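Local atomic coordinates of hemolysin II regulatory protein (Bacillus cereus, PDB entry 2JJ7), a protein that probably binds DNA as a TetR-family transcriptional regulator of hemolysin II, using a predicted helix-turn-helix motif. Residues B[70-75]-B[130-135]; B[23-28]-B[49-54]. All coordinates share one frame; numbering follows the deposited sequence.

Interaction 1 of 2, residues B[70-75]-B[130-135]; sequences NFLEKN and KEILQE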
loop_
_atom_site.group_PDB
_atom_site.type_symbol
_atom_site.label_atom_id
_atom_site.label_comp_id
_atom_site.label_asym_id
_atom_site.label_seq_id
_atom_site.Cartn_x
_atom_site.Cartn_y
_atom_site.Cartn_z
ATOM N N ASN B 70 -0.805 -24.688 0.239
ATOM C CA ASN B 70 -0.410 -23.983 -0.966
ATOM C C ASN B 70 -1.658 -23.737 -1.795
ATOM O O ASN B 70 -2.261 -24.691 -2.291
ATOM C CB ASN B 70 0.597 -24.819 -1.763
ATOM C CG ASN B 70 1.196 -24.051 -2.920
ATOM O OD1 ASN B 70 0.764 -24.195 -4.066
ATOM N ND2 ASN B 70 2.188 -23.211 -2.626
ATOM N N PHE B 71 -2.063 -22.477 -1.937
ATOM C CA PHE B 71 -3.312 -22.177 -2.645
ATOM C C PHE B 71 -3.346 -22.538 -4.127
ATOM O O PHE B 71 -4.420 -22.870 -4.642
ATOM C CB PHE B 71 -3.765 -20.735 -2.430
ATOM C CG PHE B 71 -4.149 -20.435 -1.006
ATOM C CD1 PHE B 71 -5.254 -21.047 -0.425
ATOM C CD2 PHE B 71 -3.399 -19.554 -0.242
ATOM C CE1 PHE B 71 -5.603 -20.777 0.913
ATOM C CE2 PHE B 71 -3.747 -19.279 1.098
ATOM C CZ PHE B 71 -4.849 -19.900 1.664
ATOM N N LEU B 72 -2.194 -22.479 -4.807
ATOM C CA LEU B 72 -2.105 -22.876 -6.223
ATOM C C LEU B 72 -2.373 -24.361 -6.408
ATOM O O LEU B 72 -3.134 -24.756 -7.291
ATOM C CB LEU B 72 -0.743 -22.515 -6.840
ATOM C CG LEU B 72 -0.471 -21.130 -7.423
ATOM C CD1 LEU B 72 0.957 -21.045 -7.948
ATOM C CD2 LEU B 72 -1.453 -20.800 -8.539
ATOM N N GLU B 73 -1.733 -25.188 -5.593
ATOM C CA GLU B 73 -1.986 -26.626 -5.624
ATOM C C GLU B 73 -3.415 -26.966 -5.187
ATOM O O GLU B 73 -4.092 -27.750 -5.848
ATOM C CB GLU B 73 -0.976 -27.387 -4.762
ATOM C CG GLU B 73 0.453 -27.268 -5.266
ATOM C CD GLU B 73 1.460 -28.002 -4.397
ATOM O OE1 GLU B 73 1.361 -27.942 -3.149
ATOM O OE2 GLU B 73 2.365 -28.637 -4.977
ATOM N N LYS B 74 -3.879 -26.372 -4.089
ATOM C CA LYS B 74 -5.253 -26.602 -3.639
ATOM C C LYS B 74 -6.287 -26.247 -4.738
ATOM O O LYS B 74 -7.339 -26.882 -4.859
ATOM C CB LYS B 74 -5.536 -25.831 -2.347
ATOM C CG LYS B 74 -6.888 -26.160 -1.765
ATOM C CD LYS B 74 -7.185 -25.394 -0.489
ATOM C CE LYS B 74 -8.653 -25.567 -0.153
ATOM N NZ LYS B 74 -9.014 -24.926 1.122
ATOM N N ASN B 75 -5.969 -25.249 -5.557
ATOM C CA ASN B 75 -6.873 -24.841 -6.607
ATOM C C ASN B 75 -6.472 -25.368 -7.978
ATOM O O ASN B 75 -6.913 -24.846 -9.008
ATOM C CB ASN B 75 -7.002 -23.323 -6.594
ATOM C CG ASN B 75 -7.758 -22.851 -5.387
ATOM O OD1 ASN B 75 -8.988 -22.910 -5.365
ATOM N ND2 ASN B 75 -7.031 -22.455 -4.334
ATOM N N LYS B 130 3.359 -13.916 -4.258
ATOM C CA LYS B 130 4.258 -13.885 -5.416
ATOM C C LYS B 130 3.998 -15.009 -6.414
ATOM O O LYS B 130 3.790 -14.735 -7.595
ATOM C CB LYS B 130 5.734 -13.911 -4.999
ATOM C CG LYS B 130 6.671 -13.734 -6.201
ATOM C CD LYS B 130 8.111 -13.505 -5.789
ATOM C CE LYS B 130 8.980 -13.212 -7.012
ATOM N NZ LYS B 130 10.446 -13.296 -6.730
ATOM N N GLU B 131 4.015 -16.261 -5.951
ATOM C CA GLU B 131 3.841 -17.390 -6.881
ATOM C C GLU B 131 2.454 -17.408 -7.539
ATOM O O GLU B 131 2.338 -17.746 -8.696
ATOM C CB GLU B 131 4.193 -18.742 -6.250
ATOM C CG GLU B 131 3.257 -19.227 -5.157
ATOM C CD GLU B 131 3.432 -20.721 -4.882
ATOM O OE1 GLU B 131 4.476 -21.279 -5.258
ATOM O OE2 GLU B 131 2.523 -21.340 -4.297
ATOM N N ILE B 132 1.422 -17.001 -6.805
ATOM C CA ILE B 132 0.070 -16.915 -7.369
ATOM C C ILE B 132 0.028 -15.923 -8.543
ATOM O O ILE B 132 -0.559 -16.201 -9.602
ATOM C CB ILE B 132 -0.955 -16.505 -6.294
ATOM C CG1 ILE B 132 -1.075 -17.601 -5.229
ATOM C CG2 ILE B 132 -2.316 -16.297 -6.926
ATOM C CD1 ILE B 132 -1.968 -17.215 -4.013
ATOM N N LEU B 133 0.668 -14.776 -8.342
ATOM C CA LEU B 133 0.709 -13.689 -9.326
ATOM C C LEU B 133 1.535 -14.070 -10.547
ATOM O O LEU B 133 1.129 -13.786 -11.682
ATOM C CB LEU B 133 1.274 -12.408 -8.694
ATOM C CG LEU B 133 0.441 -11.705 -7.617
ATOM C CD1 LEU B 133 1.219 -10.509 -7.059
ATOM C CD2 LEU B 133 -0.906 -11.252 -8.177
ATOM N N GLN B 134 2.682 -14.707 -10.319
ATOM C CA GLN B 134 3.528 -15.186 -11.418
ATOM C C GLN B 134 2.813 -16.236 -12.253
ATOM O O GLN B 134 2.864 -16.185 -13.472
ATOM C CB GLN B 134 4.845 -15.735 -10.895
ATOM C CG GLN B 134 5.729 -14.651 -10.316
ATOM C CD GLN B 134 6.986 -15.203 -9.684
ATOM O OE1 GLN B 134 6.961 -16.246 -9.010
ATOM N NE2 GLN B 134 8.093 -14.497 -9.873
ATOM N N GLU B 135 2.124 -17.168 -11.593
ATOM C CA GLU B 135 1.290 -18.144 -12.298
ATOM C C GLU B 135 0.187 -17.499 -13.166
ATOM O O GLU B 135 0.022 -17.862 -14.334
ATOM C CB GLU B 135 0.688 -19.164 -11.317
ATOM C CG GLU B 135 -0.001 -20.347 -12.005
ATOM C CD GLU B 135 0.924 -21.166 -12.915
ATOM O OE1 GLU B 135 2.126 -21.324 -12.590
ATOM O OE2 GLU B 135 0.439 -21.663 -13.957
HETATM O O HOH W 1 0.107 -20.763 -3.763
#

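Interaction 2 of 2, residues B[23-28]-B[49-54]; sequences RGYEGT and NGKENL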
loop_
_atom_site.group_PDB
_atom_site.type_symbol
_atom_site.label_atom_id
_atom_site.label_comp_id
_atom_site.label_asym_id
_atom_site.label_seq_id
_atom_site.Cartn_x
_atom_site.Cartn_y
_atom_site.Cartn_z
ATOM N N ARG B 23 0.627 1.162 19.076
ATOM C CA ARG B 23 1.872 1.935 19.148
ATOM C C ARG B 23 3.078 1.256 18.518
ATOM O O ARG B 23 4.180 1.808 18.534
ATOM C CB ARG B 23 2.199 2.288 20.602
ATOM C CG ARG B 23 1.532 3.550 21.098
ATOM C CD ARG B 23 2.064 3.931 22.461
ATOM N NE ARG B 23 1.355 5.075 23.031
ATOM C CZ ARG B 23 1.309 5.359 24.331
ATOM N NH1 ARG B 23 1.924 4.582 25.219
ATOM N NH2 ARG B 23 0.636 6.422 24.751
ATOM N N GLY B 24 2.880 0.063 17.973
ATOM C CA GLY B 24 3.976 -0.659 17.341
ATOM C C GLY B 24 4.824 -1.376 18.373
ATOM O O GLY B 24 4.650 -1.178 19.574
ATOM N N TYR B 25 5.744 -2.214 17.903
ATOM C CA TYR B 25 6.631 -2.967 18.796
ATOM C C TYR B 25 7.483 -2.063 19.684
ATOM O O TYR B 25 7.555 -2.269 20.897
ATOM C CB TYR B 25 7.543 -3.923 18.005
ATOM C CG TYR B 25 8.452 -4.715 18.911
ATOM C CD1 TYR B 25 7.967 -5.811 19.627
ATOM C CD2 TYR B 25 9.778 -4.340 19.101
ATOM C CE1 TYR B 25 8.782 -6.527 20.489
ATOM C CE2 TYR B 25 10.605 -5.054 19.967
ATOM C CZ TYR B 25 10.095 -6.147 20.654
ATOM O OH TYR B 25 10.899 -6.861 21.508
ATOM N N GLU B 26 8.133 -1.075 19.067
ATOM C CA GLU B 26 9.083 -0.198 19.757
ATOM C C GLU B 26 8.369 0.750 20.706
ATOM O O GLU B 26 8.859 1.021 21.796
ATOM C CB GLU B 26 9.920 0.616 18.759
ATOM C CG GLU B 26 10.486 -0.175 17.568
ATOM C CD GLU B 26 11.671 -1.063 17.935
ATOM O OE1 GLU B 26 12.269 -0.882 19.022
ATOM O OE2 GLU B 26 12.009 -1.950 17.120
ATOM N N GLY B 27 7.207 1.247 20.290
ATOM C CA GLY B 27 6.466 2.228 21.081
ATOM C C GLY B 27 5.682 1.689 22.263
ATOM O O GLY B 27 4.984 2.449 22.934
ATOM N N THR B 28 5.803 0.388 22.518
ATOM C CA THR B 28 5.043 -0.301 23.563
ATOM C C THR B 28 5.999 -0.887 24.614
ATOM O O THR B 28 7.058 -1.422 24.264
ATOM C CB THR B 28 4.219 -1.465 22.955
ATOM O OG1 THR B 28 3.492 -1.004 21.807
ATOM C CG2 THR B 28 3.238 -2.048 23.959
ATOM N N ASN B 49 8.207 -12.917 30.723
ATOM C CA ASN B 49 9.612 -12.505 30.731
ATOM C C ASN B 49 9.957 -11.611 29.540
ATOM O O ASN B 49 10.765 -12.000 28.688
ATOM C CB ASN B 49 10.545 -13.731 30.739
ATOM C CG ASN B 49 10.766 -14.306 32.139
ATOM O OD1 ASN B 49 10.318 -15.413 32.443
ATOM N ND2 ASN B 49 11.466 -13.558 32.991
ATOM N N GLY B 50 9.311 -10.446 29.454
ATOM C CA GLY B 50 9.727 -9.403 28.515
ATOM C C GLY B 50 8.843 -9.240 27.299
ATOM O O GLY B 50 8.100 -10.156 26.920
ATOM N N LYS B 51 8.924 -8.069 26.674
ATOM C CA LYS B 51 8.026 -7.775 25.579
ATOM C C LYS B 51 8.329 -8.582 24.309
ATOM O O LYS B 51 7.424 -8.844 23.536
ATOM C CB LYS B 51 7.912 -6.266 25.314
ATOM C CG LYS B 51 9.063 -5.622 24.585
ATOM C CD LYS B 51 8.553 -4.384 23.873
ATOM C CE LYS B 51 9.680 -3.624 23.256
ATOM N NZ LYS B 51 9.208 -2.317 22.759
ATOM N N GLU B 52 9.585 -8.997 24.122
ATOM C CA GLU B 52 9.971 -9.753 22.927
ATOM C C GLU B 52 9.180 -11.055 22.829
ATOM O O GLU B 52 8.586 -11.359 21.792
ATOM C CB GLU B 52 11.480 -10.011 22.906
ATOM C CG GLU B 52 11.961 -11.032 21.864
ATOM C CD GLU B 52 12.146 -10.458 20.468
ATOM O OE1 GLU B 52 11.123 -10.231 19.782
ATOM O OE2 GLU B 52 13.311 -10.261 20.042
ATOM N N ASN B 53 9.156 -11.803 23.927
ATOM C CA ASN B 53 8.447 -13.073 23.985
ATOM C C ASN B 53 6.929 -12.874 23.957
ATOM O O ASN B 53 6.198 -13.661 23.361
ATOM C CB ASN B 53 8.867 -13.854 25.232
ATOM C CG ASN B 53 8.179 -15.198 25.324
ATOM O OD1 ASN B 53 8.291 -16.025 24.413
ATOM N ND2 ASN B 53 7.436 -15.419 26.416
ATOM N N LEU B 54 6.473 -11.810 24.607
ATOM C CA LEU B 54 5.079 -11.437 24.617
ATOM C C LEU B 54 4.591 -11.148 23.190
ATOM O O LEU B 54 3.510 -11.578 22.797
ATOM C CB LEU B 54 4.904 -10.206 25.496
ATOM C CG LEU B 54 3.528 -9.747 25.965
ATOM C CD1 LEU B 54 2.702 -10.907 26.476
ATOM C CD2 LEU B 54 3.731 -8.722 27.054
#

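Interaction 1 of 2, residues B[70-75]-B[130-135]
Asn70 and Glu131 reach each other tip to tip because of their torsions: Asn70 holds CG anti to its backbone N (chi1 -172°), while Glu131 takes the crowded position between N and carbonyl carbon (chi1 68°) and then runs extended. Asn70 ND2 donates to Glu131 OE2 at a modelled 2.5 Å, short for such a bond and to be read with caution; OE2 is met on its syn side but 22° out of the carboxylate plane, and the amide and carboxylate planes are perpendicular. A water that accepts from Leu72 N also donates to this oxygen. Asparagine suits the place because its amide serves two ends: in the N-cap position, OD1 accepts from Glu73 N on a lone pair at 3.1 Å, consistent with an amide turned with OD1 toward its own helix and ND2 toward Glu131. Beside this polar pair, Leu72 points toward the partner helix, its two methyls meeting Glu131 and Glu135 and its CG meeting Ile132. The closest of these approaches is Leu72 CD1 to Glu131 O, 3.7 Å. Phe71 adds its CB beside Ile132 CD1. Ile132 also touches Leu83 and Tyr86 of helix 79-96, and the Glu135 carboxylate bonds to Gln139. The arrangement is a one-turn helix with an asparagine N-cap, packed through a leucine onto helix 129-138 in the all-helical fold of a TetR-family protein.

Interaction 2 of 2, residues B[23-28]-B[49-54]
Lys51 lies across one face of the Tyr25 ring, the two side chains crossing at a slant. Its CE sits 3.9 Å from the centroid of the Tyr25 ring, a CH-pi contact displaced toward the rim, and CZ of Tyr25 is its nearest ring atom. One bond further on, Lys51 NZ stands 4.3 Å from the same centroid and only 17° off the ring normal, which makes a cation-pi pair. Tyr25 sets up the platform with CG anti to its backbone N (chi1 -179°), and the lysine chain, extended beyond CG, is long enough to carry the ammonium over the ring face to the backbone carbonyls of the turn. There NZ donates to Thr28 O at 2.8 Å, nearly along the C=O axis, and to Tyr25 O; the modelled 2.5 Å between Lys51 NZ and Tyr25 O is very short and should be read with caution. These two carbonyls belong to the first and last residues of a type I beta turn, so one ammonium group bridges both ends of the turn. Thr28 OG1 also donates to Gly24 O, within the same loop. Glu52 lies at the ring edge, its CA 3.4 Å from Tyr25 OH and its CB also against that oxygen. Beyond the contact, Tyr25 stacks edge-to-face with Tyr55 and forms a cation-pi pair with Arg114. The whole contact joins the loop between helices 5-23 and 30-37 to the first turn of helix 51-62; Thr28 touches Phe20 and Ile33, and Leu54 packs against both of those earlier helices.

Interactions 1 and 2 lie on opposite sides of the chain's centre, with their own centres 34 Å apart and their nearest atoms about 24 Å apart, so they do not touch. Along the chain they follow in series: after helix 51-62, which opens in interaction 2, the next helix is 71-74 of interaction 1. The segments of interaction 2 flank the predicted helix-turn-helix, residues 29-48, and hold together the loop before it and the helix after it. Interaction 1, across the chain's centre, joins two helices far from that probable DNA-binding motif. One relies on a lysine over an aromatic ring, the other on a leucine and an amide-carboxylate pair.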